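Local coordinates for SusD superfamily protein (Bacteroides thetaiotaomicron, PDB 3MCX), which is of unknown function but, as a SusD-family protein of the outer membrane, probably binds glycans for uptake, at residues I84-N89 against L459-E465. Sequence-based numbering, arbitrary orientation.
Sequences IVLPWN and LPIPQSE. With GOL (glycerol), chain K.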
ATOM      1  N   ILE A  84      12.718  -7.809   7.175  1.00  4.95           N
ATOM      2  CA  ILE A  84      13.557  -6.603   7.187  1.00  5.56           C
ATOM      3  C   ILE A  84      14.600  -6.637   6.080  1.00  5.69           C
ATOM      4  O   ILE A  84      14.615  -5.733   5.230  1.00  5.88           O
ATOM      5  CB  ILE A  84      14.213  -6.414   8.559  1.00  5.46           C
ATOM      6  CG1 ILE A  84      13.171  -6.150   9.663  1.00  6.43           C
ATOM      7  CG2 ILE A  84      15.268  -5.288   8.547  1.00  6.01           C
ATOM      8  CD1 ILE A  84      12.355  -4.855   9.505  1.00  6.03           C
ATOM      9  N   VAL A  85      15.435  -7.662   6.040  1.00  4.98           N
ATOM     10  CA  VAL A  85      16.504  -7.699   5.047  1.00  5.28           C
ATOM     11  C   VAL A  85      15.926  -7.768   3.629  1.00  5.70           C
ATOM     12  O   VAL A  85      16.301  -7.002   2.750  1.00  5.80           O
ATOM     13  CB  VAL A  85      17.453  -8.886   5.280  1.00  4.75           C
ATOM     14  CG1 VAL A  85      18.576  -8.930   4.248  1.00  5.44           C
ATOM     15  CG2 VAL A  85      18.092  -8.808   6.679  1.00  5.68           C
ATOM     16  N   LEU A  86      15.013  -8.710   3.380  1.00  5.36           N
ATOM     17  CA  LEU A  86      14.495  -8.864   2.024  1.00  6.32           C
ATOM     18  C   LEU A  86      13.687  -7.634   1.559  1.00  6.24           C
ATOM     19  O   LEU A  86      13.898  -7.168   0.435  1.00  6.38           O
ATOM     20  CB  LEU A  86      13.682 -10.180   1.934  1.00  5.81           C
ATOM     21  CG  LEU A  86      14.532 -11.434   1.799  1.00  5.18           C
ATOM     22  CD1 LEU A  86      13.626 -12.658   1.886  1.00  5.44           C
ATOM     23  CD2 LEU A  86      15.352 -11.441   0.480  1.00  8.13           C
ATOM     24  N   PRO A  87      12.764  -7.104   2.384  1.00  6.00           N
ATOM     25  CA  PRO A  87      12.033  -5.924   1.901  1.00  6.29           C
ATOM     26  C   PRO A  87      12.890  -4.707   1.621  1.00  6.17           C
ATOM     27  O   PRO A  87      12.605  -3.979   0.684  1.00  7.43           O
ATOM     28  CB  PRO A  87      10.978  -5.690   2.994  1.00  7.15           C
ATOM     29  CG  PRO A  87      10.795  -7.078   3.629  1.00  8.23           C
ATOM     30  CD  PRO A  87      12.167  -7.657   3.616  1.00  7.13           C
ATOM     31  N   TRP A  88      13.933  -4.513   2.402  1.00  5.78           N
ATOM     32  CA  TRP A  88      14.894  -3.435   2.152  1.00  5.07           C
ATOM     33  C   TRP A  88      15.654  -3.684   0.851  1.00  6.44           C
ATOM     34  O   TRP A  88      15.698  -2.831  -0.042  1.00  6.62           O
ATOM     35  CB  TRP A  88      15.874  -3.374   3.318  1.00  5.47           C
ATOM     36  CG  TRP A  88      16.977  -2.370   3.201  1.00  5.52           C
ATOM     37  CD1 TRP A  88      18.158  -2.563   2.607  1.00  5.46           C
ATOM     38  CD2 TRP A  88      17.038  -1.072   3.815  1.00  6.25           C
ATOM     39  NE1 TRP A  88      18.977  -1.451   2.765  1.00  6.01           N
ATOM     40  CE2 TRP A  88      18.296  -0.530   3.508  1.00  5.39           C
ATOM     41  CE3 TRP A  88      16.134  -0.317   4.549  1.00  6.10           C
ATOM     42  CZ2 TRP A  88      18.696   0.753   3.944  1.00  5.64           C
ATOM     43  CZ3 TRP A  88      16.523   0.953   4.990  1.00  6.45           C
ATOM     44  CH2 TRP A  88      17.782   1.460   4.699  1.00  5.73           C
ATOM     45  N   ASN A  89      16.269  -4.859   0.734  1.00  5.26           N
ATOM     46  CA  ASN A  89      17.167  -5.135  -0.371  1.00  5.83           C
ATOM     47  C   ASN A  89      16.378  -5.192  -1.684  1.00  6.10           C
ATOM     48  O   ASN A  89      16.873  -4.805  -2.730  1.00  6.61           O
ATOM     49  CB  ASN A  89      17.925  -6.449  -0.185  1.00  5.96           C
ATOM     50  CG  ASN A  89      19.085  -6.343   0.790  1.00  7.71           C
ATOM     51  OD1 ASN A  89      19.549  -5.249   1.110  1.00  9.37           O
ATOM     52  ND2 ASN A  89      19.601  -7.484   1.197  1.00  8.70           N
ATOM     53  N   LEU A 459      10.608   0.736  11.368  1.00  7.05           N
ATOM     54  CA  LEU A 459      11.223  -0.595  11.374  1.00  6.91           C
ATOM     55  C   LEU A 459      12.712  -0.479  11.538  1.00  6.45           C
ATOM     56  O   LEU A 459      13.320   0.499  11.116  1.00  6.37           O
ATOM     57  CB  LEU A 459      10.907  -1.341  10.081  1.00  7.61           C
ATOM     58  CG  LEU A 459       9.446  -1.733   9.869  1.00  7.63           C
ATOM     59  CD1 LEU A 459       9.309  -2.427   8.538  1.00  7.87           C
ATOM     60  CD2 LEU A 459       8.968  -2.656  10.972  1.00  8.63           C
ATOM     61  N   PRO A 460      13.352  -1.489  12.130  1.00  5.48           N
ATOM     62  CA  PRO A 460      14.794  -1.444  12.196  1.00  5.89           C
ATOM     63  C   PRO A 460      15.440  -1.535  10.817  1.00  6.27           C
ATOM     64  O   PRO A 460      14.991  -2.294   9.986  1.00  6.59           O
ATOM     65  CB  PRO A 460      15.172  -2.662  13.051  1.00  6.27           C
ATOM     66  CG  PRO A 460      14.041  -3.576  12.828  1.00  7.27           C
ATOM     67  CD  PRO A 460      12.809  -2.768  12.612  1.00  6.72           C
ATOM     68  N   ILE A 461      16.481  -0.749  10.633  1.00  5.50           N
ATOM     69  CA  ILE A 461      17.339  -0.842   9.473  1.00  6.08           C
ATOM     70  C   ILE A 461      17.978  -2.251   9.532  1.00  6.16           C
ATOM     71  O   ILE A 461      18.355  -2.706  10.587  1.00  5.73           O
ATOM     72  CB  ILE A 461      18.435   0.228   9.542  1.00  6.41           C
ATOM     73  CG1 ILE A 461      17.849   1.668   9.638  1.00  6.96           C
ATOM     74  CG2 ILE A 461      19.458   0.108   8.352  1.00  7.58           C
ATOM     75  CD1 ILE A 461      16.911   2.068   8.536  1.00  8.40           C
ATOM     76  N   PRO A 462      18.111  -2.935   8.385  1.00  5.39           N
ATOM     77  CA  PRO A 462      18.687  -4.279   8.426  1.00  5.78           C
ATOM     78  C   PRO A 462      20.042  -4.289   9.092  1.00  5.35           C
ATOM     79  O   PRO A 462      20.901  -3.426   8.844  1.00  5.53           O
ATOM     80  CB  PRO A 462      18.805  -4.664   6.936  1.00  5.79           C
ATOM     81  CG  PRO A 462      17.823  -3.837   6.228  1.00  8.78           C
ATOM     82  CD  PRO A 462      17.611  -2.572   7.048  1.00  6.41           C
ATOM     83  N   GLN A 463      20.301  -5.318   9.900  1.00  5.44           N
ATOM     84  CA  GLN A 463      21.566  -5.443  10.554  1.00  5.08           C
ATOM     85  C   GLN A 463      22.721  -5.555   9.556  1.00  5.39           C
ATOM     86  O   GLN A 463      23.822  -5.120   9.839  1.00  7.13           O
ATOM     87  CB  GLN A 463      21.630  -6.662  11.511  1.00  6.43           C
ATOM     88  CG  GLN A 463      22.798  -6.691  12.418  1.00  5.39           C
ATOM     89  CD  GLN A 463      22.834  -5.533  13.383  1.00  3.86           C
ATOM     90  OE1 GLN A 463      21.766  -5.107  13.852  1.00  6.71           O
ATOM     91  NE2 GLN A 463      24.027  -5.045  13.719  1.00  5.07           N
ATOM     92  N   SER A 464      22.422  -6.120   8.384  1.00  6.50           N
ATOM     93  CA  SER A 464      23.420  -6.215   7.306  1.00  7.72           C
ATOM     94  C   SER A 464      23.966  -4.824   6.978  1.00  8.21           C
ATOM     95  O   SER A 464      25.172  -4.657   6.800  1.00  9.31           O
ATOM     96  CB  SER A 464      22.772  -6.829   6.066  1.00  9.13           C
ATOM     97  OG  SER A 464      21.557  -6.234   5.729  1.00 11.19           O
ATOM     98  N   GLU A 465      23.077  -3.837   6.904  1.00  7.81           N
ATOM     99  CA  GLU A 465      23.529  -2.448   6.672  1.00  7.41           C
ATOM    100  C   GLU A 465      24.319  -1.860   7.803  1.00  7.43           C
ATOM    101  O   GLU A 465      25.326  -1.178   7.604  1.00  7.95           O
ATOM    102  CB  GLU A 465      22.330  -1.538   6.356  1.00  8.28           C
ATOM    103  CG  GLU A 465      21.617  -1.879   5.099  1.00  9.47           C
ATOM    104  CD  GLU A 465      22.383  -1.523   3.822  1.00 13.71           C
ATOM    105  OE1 GLU A 465      23.328  -0.706   3.796  1.00 15.49           O
ATOM    106  OE2 GLU A 465      22.033  -2.160   2.837  1.00 21.33           O
TER
HETATM  107  C1  GOL K  10      23.074  -0.454   0.481  0.80 27.80           C
HETATM  108  O1  GOL K  10      23.250  -1.822   0.868  0.80 28.19           O
HETATM  109  C2  GOL K  10      21.595  -0.302   0.165  0.80 28.61           C
HETATM  110  O2  GOL K  10      21.009  -1.374   0.834  0.80 29.97           O
HETATM  111  C3  GOL K  10      20.940   1.029   0.545  0.80 26.26           C
HETATM  112  O3  GOL K  10      21.807   2.110   0.254  0.80 33.25           O
HETATM  113  O   HOH W   1      21.261  -5.061   3.326  1.00 17.10           O
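W88 carries its CG anti to the backbone N (chi1 177°), and this torsion lays the indole against P462. E465, bent at chi2 (-72°), brings its carboxylate round to the indole nitrogen. The contact joins helix 81-106 of the SusD fold to the extended, polyproline-II-like run L459-P462 that leads into helix 463-468. P462 is the N-cap residue of that helix. Its CG sits over the five-membered ring of W88 in a CH-pi contact, 3.8 Å from the ring centroid. The proline and the indole cross at about a right angle. At the six-membered end, CD1 of I461 comes obliquely to W88 CZ3 at 3.7 Å. F140 of helix 115-140 meets the same indole edge-to-face. Farther along, I84 CG2 packs 3.7 Å from P462 CG, and I84 CD1 lies 3.8 Å from both L459 CB and P460 CD.

One direct hydrogen bond crosses the contact, and it is bent. W88 NE1 donates to E465 OE2 at 3.1 Å, with an N-H...O angle of 138°. OE2 lies out of the indole plane, and NE1 reaches it from above the carboxylate plane. The N-H is shared with O2 of a glycerol, probably from the crystallisation liquor, whose very short approaches to E465 make its exact position doubtful. A leucine here has no N-H for E465 OE2 and no flat face for P462 CG, and would probably leave the carboxylate freer to turn and open a gap beside the proline and I461. A water joins in: it donates to N89 OD1 and E465 OE2, and accepts from S464 OG at 2.7 Å.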